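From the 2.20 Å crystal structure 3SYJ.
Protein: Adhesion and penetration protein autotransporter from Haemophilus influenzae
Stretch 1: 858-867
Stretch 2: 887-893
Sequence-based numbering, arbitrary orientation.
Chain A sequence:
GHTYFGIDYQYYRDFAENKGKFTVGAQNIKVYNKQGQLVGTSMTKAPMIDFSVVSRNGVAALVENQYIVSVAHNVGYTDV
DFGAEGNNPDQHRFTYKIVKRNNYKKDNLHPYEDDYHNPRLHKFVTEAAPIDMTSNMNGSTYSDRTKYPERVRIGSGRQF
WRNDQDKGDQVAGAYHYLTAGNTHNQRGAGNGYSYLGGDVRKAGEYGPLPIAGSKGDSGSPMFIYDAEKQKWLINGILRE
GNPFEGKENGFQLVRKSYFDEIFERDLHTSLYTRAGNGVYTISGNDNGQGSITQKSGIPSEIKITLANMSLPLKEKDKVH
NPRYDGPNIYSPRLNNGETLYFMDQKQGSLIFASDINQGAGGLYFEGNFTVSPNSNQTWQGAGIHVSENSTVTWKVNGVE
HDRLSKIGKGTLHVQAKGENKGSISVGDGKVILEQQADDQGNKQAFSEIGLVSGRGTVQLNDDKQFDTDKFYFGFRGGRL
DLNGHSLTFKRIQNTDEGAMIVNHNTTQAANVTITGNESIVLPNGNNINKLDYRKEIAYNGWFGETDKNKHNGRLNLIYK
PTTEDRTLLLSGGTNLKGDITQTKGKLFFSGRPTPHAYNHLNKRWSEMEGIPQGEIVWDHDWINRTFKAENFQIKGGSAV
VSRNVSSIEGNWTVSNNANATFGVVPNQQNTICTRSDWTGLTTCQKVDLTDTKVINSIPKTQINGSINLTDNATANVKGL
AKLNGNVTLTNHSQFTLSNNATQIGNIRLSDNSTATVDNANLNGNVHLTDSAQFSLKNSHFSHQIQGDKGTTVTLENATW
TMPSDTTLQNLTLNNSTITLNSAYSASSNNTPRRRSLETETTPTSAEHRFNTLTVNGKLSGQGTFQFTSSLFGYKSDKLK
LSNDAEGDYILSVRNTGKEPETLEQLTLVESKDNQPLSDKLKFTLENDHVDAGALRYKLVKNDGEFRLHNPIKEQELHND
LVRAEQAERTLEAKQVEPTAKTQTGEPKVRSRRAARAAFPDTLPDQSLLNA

Stretch 1 (858-867) KLSGQGTFQF
Stretch 2 887-893: GDYILSV

Strand 862-867 lies beside strand 887-893 in parallel register, the axes approaching to 4.6 Å at 18°, with Q862 opposite D888 and each later pair in step to F867 opposite V893 (CA of F867 to CA of V893, 4.6 Å). Backbone angles are extended, typically near -115/130, but Q862 is at -151/150 and G863 at 169/-159. Hydrogen bonds alternate in direction as parallel pairing requires: D888 N to G861 O (3.2 Å), G863 N to D888 O (weak, 3.4 Å), I890 N to G863 O (3.0 Å), F865 N to I890 O (2.9 Å), S892 N to F865 O (3.0 Å) and F867 N to S892 O (2.6 Å). Residues 859-860 form a separate strand before the corner at G861 (103/-148). There, and at G887 (119/-180), the backbone angles call for glycine; a CB on G887 would also clash with G861 O.

Side chains alternate between the two faces. Y889, F865, L891, F867 and V893 share the apolar one. Y889 (chi1 -52°, m; chi2 -79°) sends its ring back over the backbone of the other stretch, with CE1 3.5 Å from Q862 CA and the ring also close to G863 N. L859 (t, p) meets this ring, its CD2 3.9 Å from Y889 CE2. F865 (chi1 -70°, m; chi2 -84°) places CE2 over a face of the tyrosine ring, 4.0 Å from Y889 CD1; the ring planes are oblique, at 59°, with centroids 5.8 Å apart. L891 (chi1 -97°, between wells; chi2 47°, p) touches both phenylalanines, its CD1 4.4 Å from F865 CB and its CG 4.1 Å from CE2 of F867 (chi1 -79°, m; chi2 -110°), whose CB lies 4.0 Å from CG2 of V893 (t).

The other face carries Q862 (p, p), T864 and Q866 alongside D888 (m, chi2 -134°), whose end leads away from the first stretch, I890 and S892. T864 (m) sets OG1 3.8 Å from CB of I890 (m, t), a van der Waals contact. Q866 (m, t) brings CG to 4.3 Å from CB of S892 (t); Q866 OE1 and S892 OG hydrogen-bond elsewhere in the structure.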

ATOM      1  N   LYS A 858      -2.950 -18.626  22.035  1.00 45.79           N
ATOM      2  CA  LYS A 858      -2.034 -19.529  22.725  1.00 46.92           C
ATOM      3  C   LYS A 858      -0.653 -19.588  22.083  1.00 47.56           C
ATOM      4  O   LYS A 858      -0.517 -19.942  20.913  1.00 49.20           O
ATOM      5  CB  LYS A 858      -2.618 -20.944  22.809  1.00 51.27           C
ATOM      6  CG  LYS A 858      -1.638 -21.976  23.370  1.00 51.41           C
ATOM      7  CD  LYS A 858      -2.219 -23.382  23.351  1.00 59.10           C
ATOM      8  CE  LYS A 858      -3.238 -23.583  24.463  1.00 72.25           C
ATOM      9  NZ  LYS A 858      -3.908 -24.918  24.377  1.00 71.24           N
ATOM     10  N   LEU A 859       0.367 -19.229  22.856  1.00 45.33           N
ATOM     11  CA  LEU A 859       1.741 -19.514  22.481  1.00 42.72           C
ATOM     12  C   LEU A 859       2.070 -20.866  23.089  1.00 44.14           C
ATOM     13  O   LEU A 859       1.578 -21.193  24.168  1.00 50.51           O
ATOM     14  CB  LEU A 859       2.692 -18.444  23.022  1.00 43.21           C
ATOM     15  CG  LEU A 859       4.152 -18.883  23.212  1.00 39.05           C
ATOM     16  CD1 LEU A 859       4.883 -18.977  21.882  1.00 38.91           C
ATOM     17  CD2 LEU A 859       4.882 -17.938  24.140  1.00 39.74           C
ATOM     18  N   SER A 860       2.881 -21.657  22.397  1.00 42.01           N
ATOM     19  CA  SER A 860       3.256 -22.977  22.889  1.00 39.67           C
ATOM     20  C   SER A 860       4.480 -23.518  22.168  1.00 37.64           C
ATOM     21  O   SER A 860       4.865 -23.020  21.107  1.00 38.61           O
ATOM     22  CB  SER A 860       2.090 -23.960  22.751  1.00 44.54           C
ATOM     23  OG  SER A 860       1.734 -24.143  21.392  1.00 42.99           O
ATOM     24  N   GLY A 861       5.092 -24.539  22.756  1.00 42.85           N
ATOM     25  CA  GLY A 861       6.264 -25.167  22.176  1.00 40.05           C
ATOM     26  C   GLY A 861       7.537 -24.736  22.872  1.00 37.80           C
ATOM     27  O   GLY A 861       7.538 -24.467  24.072  1.00 39.88           O
ATOM     28  N   GLN A 862       8.622 -24.665  22.110  1.00 37.83           N
ATOM     29  CA  GLN A 862       9.915 -24.265  22.647  1.00 42.05           C
ATOM     30  C   GLN A 862      10.763 -23.578  21.575  1.00 39.87           C
ATOM     31  O   GLN A 862      10.643 -23.877  20.386  1.00 40.07           O
ATOM     32  CB  GLN A 862      10.652 -25.475  23.244  1.00 43.91           C
ATOM     33  CG  GLN A 862      11.336 -26.389  22.233  1.00 45.23           C
ATOM     34  CD  GLN A 862      12.709 -25.881  21.801  1.00 46.92           C
ATOM     35  OE1 GLN A 862      13.317 -25.037  22.466  1.00 49.72           O
ATOM     36  NE2 GLN A 862      13.200 -26.397  20.681  1.00 40.33           N
ATOM     37  N   GLY A 863      11.619 -22.657  22.002  1.00 37.92           N
ATOM     38  CA  GLY A 863      12.461 -21.913  21.085  1.00 40.59           C
ATOM     39  C   GLY A 863      13.152 -20.751  21.770  1.00 43.11           C
ATOM     40  O   GLY A 863      13.292 -20.737  22.993  1.00 42.89           O
ATOM     41  N   THR A 864      13.579 -19.769  20.983  1.00 38.42           N
ATOM     42  CA  THR A 864      14.299 -18.622  21.518  1.00 37.44           C
ATOM     43  C   THR A 864      13.659 -17.315  21.082  1.00 36.45           C
ATOM     44  O   THR A 864      13.181 -17.203  19.956  1.00 40.86           O
ATOM     45  CB  THR A 864      15.765 -18.622  21.043  1.00 39.71           C
ATOM     46  OG1 THR A 864      16.443 -19.769  21.574  1.00 37.89           O
ATOM     47  CG2 THR A 864      16.485 -17.349  21.493  1.00 37.55           C
ATOM     48  N   PHE A 865      13.639 -16.333  21.980  1.00 37.21           N
ATOM     49  CA  PHE A 865      13.296 -14.961  21.620  1.00 33.73           C
ATOM     50  C   PHE A 865      14.519 -14.069  21.834  1.00 38.41           C
ATOM     51  O   PHE A 865      15.122 -14.089  22.904  1.00 39.80           O
ATOM     52  CB  PHE A 865      12.129 -14.445  22.461  1.00 33.66           C
ATOM     53  CG  PHE A 865      10.804 -15.096  22.148  1.00 34.96           C
ATOM     54  CD1 PHE A 865      10.019 -14.639  21.101  1.00 35.91           C
ATOM     55  CD2 PHE A 865      10.332 -16.147  22.919  1.00 33.34           C
ATOM     56  CE1 PHE A 865       8.794 -15.230  20.822  1.00 29.18           C
ATOM     57  CE2 PHE A 865       9.111 -16.739  22.644  1.00 30.05           C
ATOM     58  CZ  PHE A 865       8.343 -16.280  21.595  1.00 26.58           C
ATOM     59  N   GLN A 866      14.891 -13.300  20.813  1.00 37.76           N
ATOM     60  CA  GLN A 866      16.023 -12.379  20.907  1.00 37.07           C
ATOM     61  C   GLN A 866      15.555 -10.937  21.104  1.00 36.92           C
ATOM     62  O   GLN A 866      14.788 -10.405  20.297  1.00 38.69           O
ATOM     63  CB  GLN A 866      16.916 -12.488  19.667  1.00 37.64           C
ATOM     64  CG  GLN A 866      17.569 -13.847  19.510  1.00 37.27           C
ATOM     65  CD  GLN A 866      18.526 -13.923  18.330  1.00 39.79           C
ATOM     66  OE1 GLN A 866      18.330 -13.271  17.306  1.00 36.57           O
ATOM     67  NE2 GLN A 866      19.565 -14.739  18.468  1.00 37.96           N
ATOM     68  N   PHE A 867      16.020 -10.317  22.186  1.00 35.71           N
ATOM     69  CA  PHE A 867      15.603  -8.971  22.568  1.00 37.29           C
ATOM     70  C   PHE A 867      16.723  -7.953  22.384  1.00 42.08           C
ATOM     71  O   PHE A 867      17.905  -8.287  22.500  1.00 41.42           O
ATOM     72  CB  PHE A 867      15.188  -8.939  24.042  1.00 36.02           C
ATOM     73  CG  PHE A 867      13.810  -9.470  24.308  1.00 35.00           C
ATOM     74  CD1 PHE A 867      12.788  -8.616  24.686  1.00 36.02           C
ATOM     75  CD2 PHE A 867      13.540 -10.825  24.201  1.00 36.07           C
ATOM     76  CE1 PHE A 867      11.516  -9.104  24.945  1.00 33.54           C
ATOM     77  CE2 PHE A 867      12.271 -11.318  24.453  1.00 31.38           C
ATOM     78  CZ  PHE A 867      11.260 -10.458  24.827  1.00 31.12           C
ATOM     79  N   GLY A 887       5.134 -23.315  27.706  1.00 50.58           N
ATOM     80  CA  GLY A 887       6.289 -23.858  27.007  1.00 47.43           C
ATOM     81  C   GLY A 887       7.618 -23.446  27.614  1.00 44.66           C
ATOM     82  O   GLY A 887       7.657 -22.729  28.610  1.00 45.34           O
ATOM     83  N   ASP A 888       8.711 -23.908  27.011  1.00 47.83           N
ATOM     84  CA  ASP A 888      10.056 -23.583  27.488  1.00 51.31           C
ATOM     85  C   ASP A 888      10.831 -22.731  26.489  1.00 48.14           C
ATOM     86  O   ASP A 888      11.069 -23.145  25.354  1.00 45.31           O
ATOM     87  CB  ASP A 888      10.847 -24.855  27.800  1.00 54.60           C
ATOM     88  CG  ASP A 888      10.581 -25.379  29.198  1.00 67.70           C
ATOM     89  OD1 ASP A 888      11.563 -25.725  29.893  1.00 75.45           O
ATOM     90  OD2 ASP A 888       9.399 -25.435  29.607  1.00 64.30           O
ATOM     91  N   TYR A 889      11.247 -21.547  26.919  1.00 43.64           N
ATOM     92  CA  TYR A 889      11.899 -20.619  26.007  1.00 42.60           C
ATOM     93  C   TYR A 889      13.174 -20.009  26.568  1.00 41.55           C
ATOM     94  O   TYR A 889      13.355 -19.903  27.780  1.00 43.12           O
ATOM     95  CB  TYR A 889      10.916 -19.528  25.588  1.00 38.41           C
ATOM     96  CG  TYR A 889       9.622 -20.103  25.067  1.00 40.22           C
ATOM     97  CD1 TYR A 889       9.538 -20.599  23.772  1.00 39.10           C
ATOM     98  CD2 TYR A 889       8.496 -20.177  25.875  1.00 41.10           C
ATOM     99  CE1 TYR A 889       8.367 -21.138  23.288  1.00 40.72           C
ATOM    100  CE2 TYR A 889       7.317 -20.715  25.401  1.00 44.25           C
ATOM    101  CZ  TYR A 889       7.259 -21.194  24.105  1.00 42.06           C
ATOM    102  OH  TYR A 889       6.092 -21.734  23.622  1.00 40.52           O
ATOM    103  N   ILE A 890      14.066 -19.631  25.664  1.00 40.75           N
ATOM    104  CA  ILE A 890      15.293 -18.953  26.038  1.00 38.82           C
ATOM    105  C   ILE A 890      15.163 -17.486  25.673  1.00 42.66           C
ATOM    106  O   ILE A 890      14.680 -17.146  24.592  1.00 38.63           O
ATOM    107  CB  ILE A 890      16.509 -19.558  25.326  1.00 31.53           C
ATOM    108  CG1 ILE A 890      16.811 -20.946  25.894  1.00 40.82           C
ATOM    109  CG2 ILE A 890      17.719 -18.645  25.463  1.00 37.77           C
ATOM    110  CD1 ILE A 890      17.943 -21.665  25.195  1.00 32.22           C
ATOM    111  N   LEU A 891      15.567 -16.618  26.593  1.00 44.76           N
ATOM    112  CA  LEU A 891      15.579 -15.186  26.345  1.00 41.58           C
ATOM    113  C   LEU A 891      17.006 -14.705  26.171  1.00 44.10           C
ATOM    114  O   LEU A 891      17.849 -14.907  27.040  1.00 46.42           O
ATOM    115  CB  LEU A 891      14.911 -14.427  27.492  1.00 44.11           C
ATOM    116  CG  LEU A 891      13.442 -14.051  27.302  1.00 49.05           C
ATOM    117  CD1 LEU A 891      12.646 -15.237  26.792  1.00 49.10           C
ATOM    118  CD2 LEU A 891      12.848 -13.513  28.595  1.00 43.92           C
ATOM    119  N   SER A 892      17.276 -14.075  25.037  1.00 44.48           N
ATOM    120  CA  SER A 892      18.588 -13.511  24.782  1.00 44.41           C
ATOM    121  C   SER A 892      18.443 -12.005  24.657  1.00 42.61           C
ATOM    122  O   SER A 892      17.567 -11.517  23.948  1.00 41.26           O
ATOM    123  CB  SER A 892      19.186 -14.100  23.509  1.00 43.72           C
ATOM    124  OG  SER A 892      20.563 -13.791  23.419  1.00 53.45           O
ATOM    125  N   VAL A 893      19.293 -11.264  25.358  1.00 43.95           N
ATOM    126  CA  VAL A 893      19.153  -9.814  25.399  1.00 40.90           C
ATOM    127  C   VAL A 893      20.431  -9.101  24.986  1.00 41.10           C
ATOM    128  O   VAL A 893      21.514  -9.414  25.489  1.00 39.23           O
ATOM    129  CB  VAL A 893      18.738  -9.317  26.802  1.00 42.12           C
ATOM    130  CG1 VAL A 893      18.703  -7.795  26.836  1.00 34.47           C
ATOM    131  CG2 VAL A 893      17.393  -9.901  27.197  1.00 35.61           C
TER